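Long-range contact in GH3 beta-N-acetylglucosaminidase (Paenibacillaceae, PDB 6K5J), which probably hydrolyses terminal beta-linked N-acetylglucosamine residues, as a family 3 glycoside hydrolase with beta-N-acetylglucosaminidase activity: residues V431-S445 with S461-K474. Numbering follows the deposited sequence.
Sequences VQPTEEEVAHIQELS and SPDQAALIEALAAK
Val431 O accepts two bonds from the start of the 461-474 segment: Ser461 OG lies 2.6 Å from it, tilted out of the carbonyl plane, and Gln464 NE2 reaches a lone pair in that plane at 3.0 Å. Gln464 can be followed outward. Its CB lies 3.5 Å from Val431 O, with Pro433 CD beyond; CG, anti to the backbone N (chi1 -171°), starts an extended chain past Val431 O; at the amide, NE2 donates to that oxygen, while OE1 accepts from Tyr456 N, which fixes the flip of the group. A water donates to both Pro433 O and Asp463 OD2, bridging the segments.

Further along, Leu467 CD1 fits among Val438 CG1, Ile441 CG2 and Gln442 CG, the last at 3.9 Å. Ile441 CG2 also meets Leu471 CD1, the two side chains crossing at about a right angle. At the far end Lys474 NZ donates to Ser445 OG (3.0 Å) and weakly to Gln442 O, and Ser445 OG itself donates to Gln442 O (2.6 Å). Without the hydroxyl, as with an alanine in place of Ser445, the lysine ammonium would probably keep just its weak bond to Gln442 O in this contact and be freer to swing, and that carbonyl would lose its serine donor.

The axes, 10.7 Å apart and inclined by 16°, describe nearly parallel neighbouring helices. Each follows a parallel strand, 424-430 or 450-455, and packs against it, as in the layered alpha/beta domain that follows the TIM barrel in many family 3 enzymes.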
ATOM      1  N   VAL A 431      -3.786 -19.962   1.430  1.00 26.33           N
ATOM      2  CA  VAL A 431      -3.778 -19.402   0.080  1.00 27.35           C
ATOM      3  C   VAL A 431      -3.116 -20.373  -0.883  1.00 30.34           C
ATOM      4  O   VAL A 431      -3.490 -20.455  -2.061  1.00 27.16           O
ATOM      5  CB  VAL A 431      -3.087 -18.024   0.100  1.00 27.37           C
ATOM      6  CG1 VAL A 431      -2.726 -17.564  -1.301  1.00 29.61           C
ATOM      7  CG2 VAL A 431      -3.989 -17.015   0.770  1.00 22.93           C
ATOM      8  N   GLN A 432      -2.131 -21.130  -0.398  1.00 32.49           N
ATOM      9  CA  GLN A 432      -1.645 -22.341  -1.051  1.00 31.97           C
ATOM     10  C   GLN A 432      -2.141 -23.517  -0.214  1.00 32.69           C
ATOM     11  O   GLN A 432      -1.462 -23.948   0.733  1.00 34.05           O
ATOM     12  CB  GLN A 432      -0.120 -22.337  -1.158  1.00 36.33           C
ATOM     13  CG  GLN A 432       0.431 -21.094  -1.864  1.00 34.76           C
ATOM     14  CD  GLN A 432       1.911 -20.895  -1.609  1.00 51.82           C
ATOM     15  OE1 GLN A 432       2.738 -21.705  -2.034  1.00 59.40           O
ATOM     16  NE2 GLN A 432       2.254 -19.821  -0.905  1.00 52.91           N
ATOM     17  N   PRO A 433      -3.327 -24.048  -0.497  1.00 33.72           N
ATOM     18  CA  PRO A 433      -3.932 -25.023   0.416  1.00 34.53           C
ATOM     19  C   PRO A 433      -3.164 -26.336   0.431  1.00 36.29           C
ATOM     20  O   PRO A 433      -2.608 -26.774  -0.578  1.00 35.07           O
ATOM     21  CB  PRO A 433      -5.344 -25.209  -0.151  1.00 29.85           C
ATOM     22  CG  PRO A 433      -5.193 -24.914  -1.610  1.00 32.38           C
ATOM     23  CD  PRO A 433      -4.158 -23.819  -1.695  1.00 31.17           C
ATOM     24  N   THR A 434      -3.131 -26.958   1.606  1.00 37.67           N
ATOM     25  CA  THR A 434      -2.516 -28.269   1.741  1.00 37.75           C
ATOM     26  C   THR A 434      -3.364 -29.334   1.043  1.00 42.67           C
ATOM     27  O   THR A 434      -4.537 -29.123   0.714  1.00 35.86           O
ATOM     28  CB  THR A 434      -2.344 -28.627   3.215  1.00 39.64           C
ATOM     29  OG1 THR A 434      -3.624 -28.930   3.775  1.00 37.56           O
ATOM     30  CG2 THR A 434      -1.730 -27.458   3.986  1.00 36.35           C
ATOM     31  N   GLU A 435      -2.754 -30.498   0.816  1.00 42.47           N
ATOM     32  CA  GLU A 435      -3.490 -31.580   0.174  1.00 43.90           C
ATOM     33  C   GLU A 435      -4.671 -32.014   1.028  1.00 37.09           C
ATOM     34  O   GLU A 435      -5.738 -32.347   0.502  1.00 40.72           O
ATOM     35  CB  GLU A 435      -2.565 -32.762  -0.107  1.00 47.04           C
ATOM     36  CG  GLU A 435      -2.068 -32.817  -1.537  1.00 51.33           C
ATOM     37  CD  GLU A 435      -1.233 -34.051  -1.823  1.00 57.71           C
ATOM     38  OE1 GLU A 435      -1.737 -35.177  -1.612  1.00 57.43           O
ATOM     39  OE2 GLU A 435      -0.071 -33.890  -2.257  1.00 62.16           O
ATOM     40  N   GLU A 436      -4.506 -31.995   2.350  1.00 33.74           N
ATOM     41  CA  GLU A 436      -5.599 -32.392   3.228  1.00 44.59           C
ATOM     42  C   GLU A 436      -6.725 -31.369   3.195  1.00 42.94           C
ATOM     43  O   GLU A 436      -7.904 -31.738   3.169  1.00 37.05           O
ATOM     44  CB  GLU A 436      -5.091 -32.586   4.655  1.00 44.16           C
ATOM     45  CG  GLU A 436      -6.190 -32.806   5.696  1.00 50.76           C
ATOM     46  CD  GLU A 436      -6.955 -34.115   5.496  1.00 61.60           C
ATOM     47  OE1 GLU A 436      -8.153 -34.062   5.126  1.00 57.13           O
ATOM     48  OE2 GLU A 436      -6.356 -35.195   5.703  1.00 65.74           O
ATOM     49  N   GLU A 437      -6.381 -30.077   3.204  1.00 38.25           N
ATOM     50  CA  GLU A 437      -7.410 -29.044   3.105  1.00 36.50           C
ATOM     51  C   GLU A 437      -8.214 -29.208   1.819  1.00 32.51           C
ATOM     52  O   GLU A 437      -9.447 -29.146   1.833  1.00 35.84           O
ATOM     53  CB  GLU A 437      -6.770 -27.652   3.183  1.00 35.48           C
ATOM     54  CG  GLU A 437      -6.343 -27.235   4.596  1.00 34.64           C
ATOM     55  CD  GLU A 437      -5.507 -25.964   4.620  1.00 34.56           C
ATOM     56  OE1 GLU A 437      -4.936 -25.597   3.574  1.00 30.51           O
ATOM     57  OE2 GLU A 437      -5.415 -25.329   5.697  1.00 37.51           O
ATOM     58  N   VAL A 438      -7.526 -29.428   0.699  1.00 30.41           N
ATOM     59  CA  VAL A 438      -8.205 -29.618  -0.580  1.00 36.63           C
ATOM     60  C   VAL A 438      -9.142 -30.820  -0.519  1.00 41.36           C
ATOM     61  O   VAL A 438     -10.294 -30.757  -0.968  1.00 37.34           O
ATOM     62  CB  VAL A 438      -7.171 -29.768  -1.709  1.00 36.70           C
ATOM     63  CG1 VAL A 438      -7.830 -30.325  -2.959  1.00 38.59           C
ATOM     64  CG2 VAL A 438      -6.493 -28.426  -1.992  1.00 36.37           C
ATOM     65  N   ALA A 439      -8.655 -31.942   0.021  1.00 39.34           N
ATOM     66  CA  ALA A 439      -9.505 -33.120   0.160  1.00 40.05           C
ATOM     67  C   ALA A 439     -10.669 -32.846   1.098  1.00 37.33           C
ATOM     68  O   ALA A 439     -11.793 -33.303   0.856  1.00 40.50           O
ATOM     69  CB  ALA A 439      -8.679 -34.305   0.659  1.00 42.93           C
ATOM     70  N   HIS A 440     -10.424 -32.093   2.174  1.00 32.97           N
ATOM     71  CA  HIS A 440     -11.496 -31.768   3.109  1.00 37.19           C
ATOM     72  C   HIS A 440     -12.577 -30.922   2.442  1.00 36.70           C
ATOM     73  O   HIS A 440     -13.771 -31.140   2.673  1.00 33.43           O
ATOM     74  CB  HIS A 440     -10.930 -31.045   4.330  1.00 37.05           C
ATOM     75  CG  HIS A 440     -11.904 -30.923   5.462  1.00 39.13           C
ATOM     76  ND1 HIS A 440     -11.888 -29.870   6.350  1.00 45.04           N
ATOM     77  CD2 HIS A 440     -12.927 -31.724   5.846  1.00 40.56           C
ATOM     78  CE1 HIS A 440     -12.856 -30.028   7.236  1.00 39.34           C
ATOM     79  NE2 HIS A 440     -13.501 -31.146   6.952  1.00 39.76           N
ATOM     80  N   ILE A 441     -12.181 -29.951   1.613  1.00 35.88           N
ATOM     81  CA  ILE A 441     -13.167 -29.099   0.949  1.00 35.67           C
ATOM     82  C   ILE A 441     -13.980 -29.911  -0.055  1.00 33.27           C
ATOM     83  O   ILE A 441     -15.208 -29.794  -0.121  1.00 32.35           O
ATOM     84  CB  ILE A 441     -12.486 -27.897   0.267  1.00 31.05           C
ATOM     85  CG1 ILE A 441     -11.828 -26.978   1.302  1.00 25.42           C
ATOM     86  CG2 ILE A 441     -13.516 -27.126  -0.572  1.00 26.73           C
ATOM     87  CD1 ILE A 441     -12.708 -26.651   2.504  1.00 31.76           C
ATOM     88  N   GLN A 442     -13.308 -30.744  -0.853  1.00 33.89           N
ATOM     89  CA  GLN A 442     -14.030 -31.555  -1.827  1.00 38.19           C
ATOM     90  C   GLN A 442     -15.032 -32.471  -1.139  1.00 39.65           C
ATOM     91  O   GLN A 442     -16.140 -32.684  -1.643  1.00 36.19           O
ATOM     92  CB  GLN A 442     -13.049 -32.363  -2.677  1.00 43.37           C
ATOM     93  CG  GLN A 442     -12.066 -31.496  -3.455  1.00 47.26           C
ATOM     94  CD  GLN A 442     -11.946 -31.890  -4.909  1.00 51.55           C
ATOM     95  OE1 GLN A 442     -12.933 -32.254  -5.548  1.00 57.99           O
ATOM     96  NE2 GLN A 442     -10.730 -31.813  -5.447  1.00 49.07           N
ATOM     97  N   GLU A 443     -14.674 -32.992   0.033  1.00 41.15           N
ATOM     98  CA  GLU A 443     -15.581 -33.863   0.769  1.00 40.54           C
ATOM     99  C   GLU A 443     -16.790 -33.094   1.288  1.00 40.66           C
ATOM    100  O   GLU A 443     -17.935 -33.531   1.122  1.00 36.69           O
ATOM    101  CB  GLU A 443     -14.838 -34.533   1.924  1.00 44.16           C
ATOM    102  CG  GLU A 443     -15.622 -35.652   2.600  1.00 50.13           C
ATOM    103  CD  GLU A 443     -15.345 -35.748   4.087  1.00 55.66           C
ATOM    104  OE1 GLU A 443     -16.046 -35.075   4.875  1.00 61.21           O
ATOM    105  OE2 GLU A 443     -14.425 -36.499   4.470  1.00 62.32           O
ATOM    106  N   LEU A 444     -16.559 -31.947   1.930  1.00 36.78           N
ATOM    107  CA  LEU A 444     -17.675 -31.176   2.468  1.00 34.25           C
ATOM    108  C   LEU A 444     -18.598 -30.677   1.362  1.00 30.33           C
ATOM    109  O   LEU A 444     -19.801 -30.503   1.589  1.00 32.45           O
ATOM    110  CB  LEU A 444     -17.152 -30.006   3.300  1.00 29.53           C
ATOM    111  CG  LEU A 444     -16.621 -30.368   4.686  1.00 40.35           C
ATOM    112  CD1 LEU A 444     -15.760 -29.241   5.249  1.00 36.24           C
ATOM    113  CD2 LEU A 444     -17.775 -30.693   5.625  1.00 37.44           C
ATOM    114  N   SER A 445     -18.063 -30.447   0.161  1.00 33.08           N
ATOM    115  CA  SER A 445     -18.899 -30.021  -0.954  1.00 32.34           C
ATOM    116  C   SER A 445     -19.841 -31.126  -1.412  1.00 35.41           C
ATOM    117  O   SER A 445     -20.851 -30.832  -2.062  1.00 34.10           O
ATOM    118  CB  SER A 445     -18.036 -29.554  -2.129  1.00 34.95           C
ATOM    119  OG  SER A 445     -17.351 -30.634  -2.739  1.00 38.19           O
ATOM    120  N   SER A 461      -1.718 -18.894  -7.489  1.00 26.35           N
ATOM    121  CA  SER A 461      -1.666 -20.043  -6.584  1.00 26.91           C
ATOM    122  C   SER A 461      -2.338 -21.222  -7.277  1.00 30.47           C
ATOM    123  O   SER A 461      -3.559 -21.409  -7.171  1.00 29.03           O
ATOM    124  CB  SER A 461      -2.316 -19.723  -5.238  1.00 29.47           C
ATOM    125  OG  SER A 461      -2.393 -20.884  -4.412  1.00 32.23           O
ATOM    126  N   PRO A 462      -1.557 -22.043  -7.996  1.00 35.70           N
ATOM    127  CA  PRO A 462      -2.152 -23.131  -8.797  1.00 30.01           C
ATOM    128  C   PRO A 462      -3.005 -24.118  -8.011  1.00 27.33           C
ATOM    129  O   PRO A 462      -4.031 -24.574  -8.531  1.00 32.74           O
ATOM    130  CB  PRO A 462      -0.916 -23.815  -9.402  1.00 37.26           C
ATOM    131  CG  PRO A 462       0.102 -22.706  -9.494  1.00 37.28           C
ATOM    132  CD  PRO A 462      -0.110 -21.903  -8.237  1.00 35.65           C
ATOM    133  N   ASP A 463      -2.612 -24.482  -6.786  1.00 31.19           N
ATOM    134  CA  ASP A 463      -3.410 -25.444  -6.025  1.00 32.89           C
ATOM    135  C   ASP A 463      -4.743 -24.849  -5.592  1.00 32.27           C
ATOM    136  O   ASP A 463      -5.742 -25.575  -5.480  1.00 27.07           O
ATOM    137  CB  ASP A 463      -2.638 -25.940  -4.800  1.00 35.10           C
ATOM    138  CG  ASP A 463      -1.377 -26.700  -5.171  1.00 37.90           C
ATOM    139  OD1 ASP A 463      -1.332 -27.277  -6.276  1.00 33.09           O
ATOM    140  OD2 ASP A 463      -0.435 -26.709  -4.354  1.00 37.00           O
ATOM    141  N   GLN A 464      -4.771 -23.539  -5.325  1.00 29.57           N
ATOM    142  CA  GLN A 464      -6.033 -22.866  -5.049  1.00 28.05           C
ATOM    143  C   GLN A 464      -6.926 -22.864  -6.283  1.00 26.61           C
ATOM    144  O   GLN A 464      -8.118 -23.181  -6.199  1.00 25.49           O
ATOM    145  CB  GLN A 464      -5.775 -21.434  -4.573  1.00 27.72           C
ATOM    146  CG  GLN A 464      -7.018 -20.728  -4.067  1.00 25.72           C
ATOM    147  CD  GLN A 464      -6.798 -19.240  -3.810  1.00 25.63           C
ATOM    148  OE1 GLN A 464      -7.706 -18.445  -4.000  1.00 24.56           O
ATOM    149  NE2 GLN A 464      -5.589 -18.864  -3.390  1.00 22.69           N
ATOM    150  N   ALA A 465      -6.368 -22.505  -7.444  1.00 23.65           N
ATOM    151  CA  ALA A 465      -7.179 -22.444  -8.654  1.00 27.08           C
ATOM    152  C   ALA A 465      -7.689 -23.825  -9.044  1.00 28.33           C
ATOM    153  O   ALA A 465      -8.823 -23.967  -9.520  1.00 28.70           O
ATOM    154  CB  ALA A 465      -6.381 -21.820  -9.802  1.00 25.11           C
ATOM    155  N   ALA A 466      -6.868 -24.855  -8.842  1.00 30.99           N
ATOM    156  CA  ALA A 466      -7.276 -26.210  -9.199  1.00 27.69           C
ATOM    157  C   ALA A 466      -8.427 -26.691  -8.325  1.00 27.19           C
ATOM    158  O   ALA A 466      -9.356 -27.338  -8.822  1.00 31.99           O
ATOM    159  CB  ALA A 466      -6.080 -27.160  -9.099  1.00 30.62           C
ATOM    160  N   LEU A 467      -8.387 -26.384  -7.023  1.00 29.33           N
ATOM    161  CA  LEU A 467      -9.508 -26.707  -6.151  1.00 28.84           C
ATOM    162  C   LEU A 467     -10.786 -26.041  -6.641  1.00 29.26           C
ATOM    163  O   LEU A 467     -11.842 -26.679  -6.726  1.00 25.81           O
ATOM    164  CB  LEU A 467      -9.204 -26.285  -4.712  1.00 29.29           C
ATOM    165  CG  LEU A 467     -10.373 -26.332  -3.722  1.00 28.32           C
ATOM    166  CD1 LEU A 467     -10.968 -27.727  -3.669  1.00 32.24           C
ATOM    167  CD2 LEU A 467      -9.925 -25.894  -2.332  1.00 31.09           C
ATOM    168  N   ILE A 468     -10.706 -24.750  -6.979  1.00 27.33           N
ATOM    169  CA  ILE A 468     -11.888 -24.030  -7.443  1.00 24.97           C
ATOM    170  C   ILE A 468     -12.421 -24.647  -8.731  1.00 26.24           C
ATOM    171  O   ILE A 468     -13.629 -24.874  -8.880  1.00 25.73           O
ATOM    172  CB  ILE A 468     -11.571 -22.536  -7.633  1.00 21.62           C
ATOM    173  CG1 ILE A 468     -11.245 -21.885  -6.292  1.00 24.23           C
ATOM    174  CG2 ILE A 468     -12.743 -21.857  -8.303  1.00 21.24           C
ATOM    175  CD1 ILE A 468     -10.632 -20.480  -6.425  1.00 24.04           C
ATOM    176  N   GLU A 469     -11.530 -24.897  -9.695  1.00 27.68           N
ATOM    177  CA  GLU A 469     -11.955 -25.510 -10.950  1.00 29.10           C
ATOM    178  C   GLU A 469     -12.555 -26.895 -10.725  1.00 28.30           C
ATOM    179  O   GLU A 469     -13.488 -27.289 -11.435  1.00 30.40           O
ATOM    180  CB  GLU A 469     -10.775 -25.581 -11.926  1.00 29.90           C
ATOM    181  CG  GLU A 469     -10.506 -24.267 -12.673  1.00 29.95           C
ATOM    182  CD  GLU A 469     -11.524 -23.982 -13.763  1.00 34.00           C
ATOM    183  OE1 GLU A 469     -11.519 -24.703 -14.788  1.00 33.78           O
ATOM    184  OE2 GLU A 469     -12.337 -23.042 -13.604  1.00 31.32           O
ATOM    185  N   ALA A 470     -12.052 -27.633  -9.735  1.00 31.40           N
ATOM    186  CA  ALA A 470     -12.626 -28.938  -9.414  1.00 30.37           C
ATOM    187  C   ALA A 470     -14.051 -28.794  -8.896  1.00 34.91           C
ATOM    188  O   ALA A 470     -14.964 -29.510  -9.333  1.00 30.79           O
ATOM    189  CB  ALA A 470     -11.747 -29.658  -8.388  1.00 30.96           C
ATOM    190  N   LEU A 471     -14.260 -27.859  -7.964  1.00 26.69           N
ATOM    191  CA  LEU A 471     -15.599 -27.614  -7.445  1.00 28.95           C
ATOM    192  C   LEU A 471     -16.530 -27.140  -8.547  1.00 29.34           C
ATOM    193  O   LEU A 471     -17.724 -27.467  -8.547  1.00 30.05           O
ATOM    194  CB  LEU A 471     -15.547 -26.586  -6.314  1.00 25.68           C
ATOM    195  CG  LEU A 471     -14.785 -26.974  -5.054  1.00 25.33           C
ATOM    196  CD1 LEU A 471     -14.628 -25.774  -4.118  1.00 25.36           C
ATOM    197  CD2 LEU A 471     -15.531 -28.100  -4.344  1.00 28.19           C
ATOM    198  N   ALA A 472     -16.003 -26.361  -9.492  1.00 26.21           N
ATOM    199  CA  ALA A 472     -16.816 -25.843 -10.583  1.00 30.62           C
ATOM    200  C   ALA A 472     -17.283 -26.947 -11.515  1.00 31.65           C
ATOM    201  O   ALA A 472     -18.291 -26.770 -12.208  1.00 32.96           O
ATOM    202  CB  ALA A 472     -16.035 -24.788 -11.378  1.00 27.35           C
ATOM    203  N   ALA A 473     -16.575 -28.073 -11.546  1.00 31.89           N
ATOM    204  CA  ALA A 473     -16.931 -29.195 -12.404  1.00 34.49           C
ATOM    205  C   ALA A 473     -17.897 -30.176 -11.745  1.00 40.52           C
ATOM    206  O   ALA A 473     -18.384 -31.089 -12.422  1.00 41.74           O
ATOM    207  CB  ALA A 473     -15.666 -29.940 -12.844  1.00 35.96           C
ATOM    208  N   LYS A 474     -18.185 -30.019 -10.457  1.00 38.81           N
ATOM    209  CA  LYS A 474     -19.096 -30.935  -9.770  1.00 39.94           C
ATOM    210  C   LYS A 474     -20.543 -30.568 -10.079  1.00 42.17           C
ATOM    211  O   LYS A 474     -20.989 -29.482  -9.697  1.00 40.27           O
ATOM    212  CB  LYS A 474     -18.851 -30.903  -8.268  1.00 34.95           C
ATOM    213  CG  LYS A 474     -17.470 -31.402  -7.864  1.00 38.21           C
ATOM    214  CD  LYS A 474     -17.303 -31.470  -6.352  1.00 38.38           C
ATOM    215  CE  LYS A 474     -18.349 -32.367  -5.709  1.00 43.86           C
ATOM    216  NZ  LYS A 474     -17.823 -33.067  -4.503  1.00 48.72           N
TER
HETATM  217  O   HOH W   1      -0.609 -25.464  -2.040  1.00 42.40           O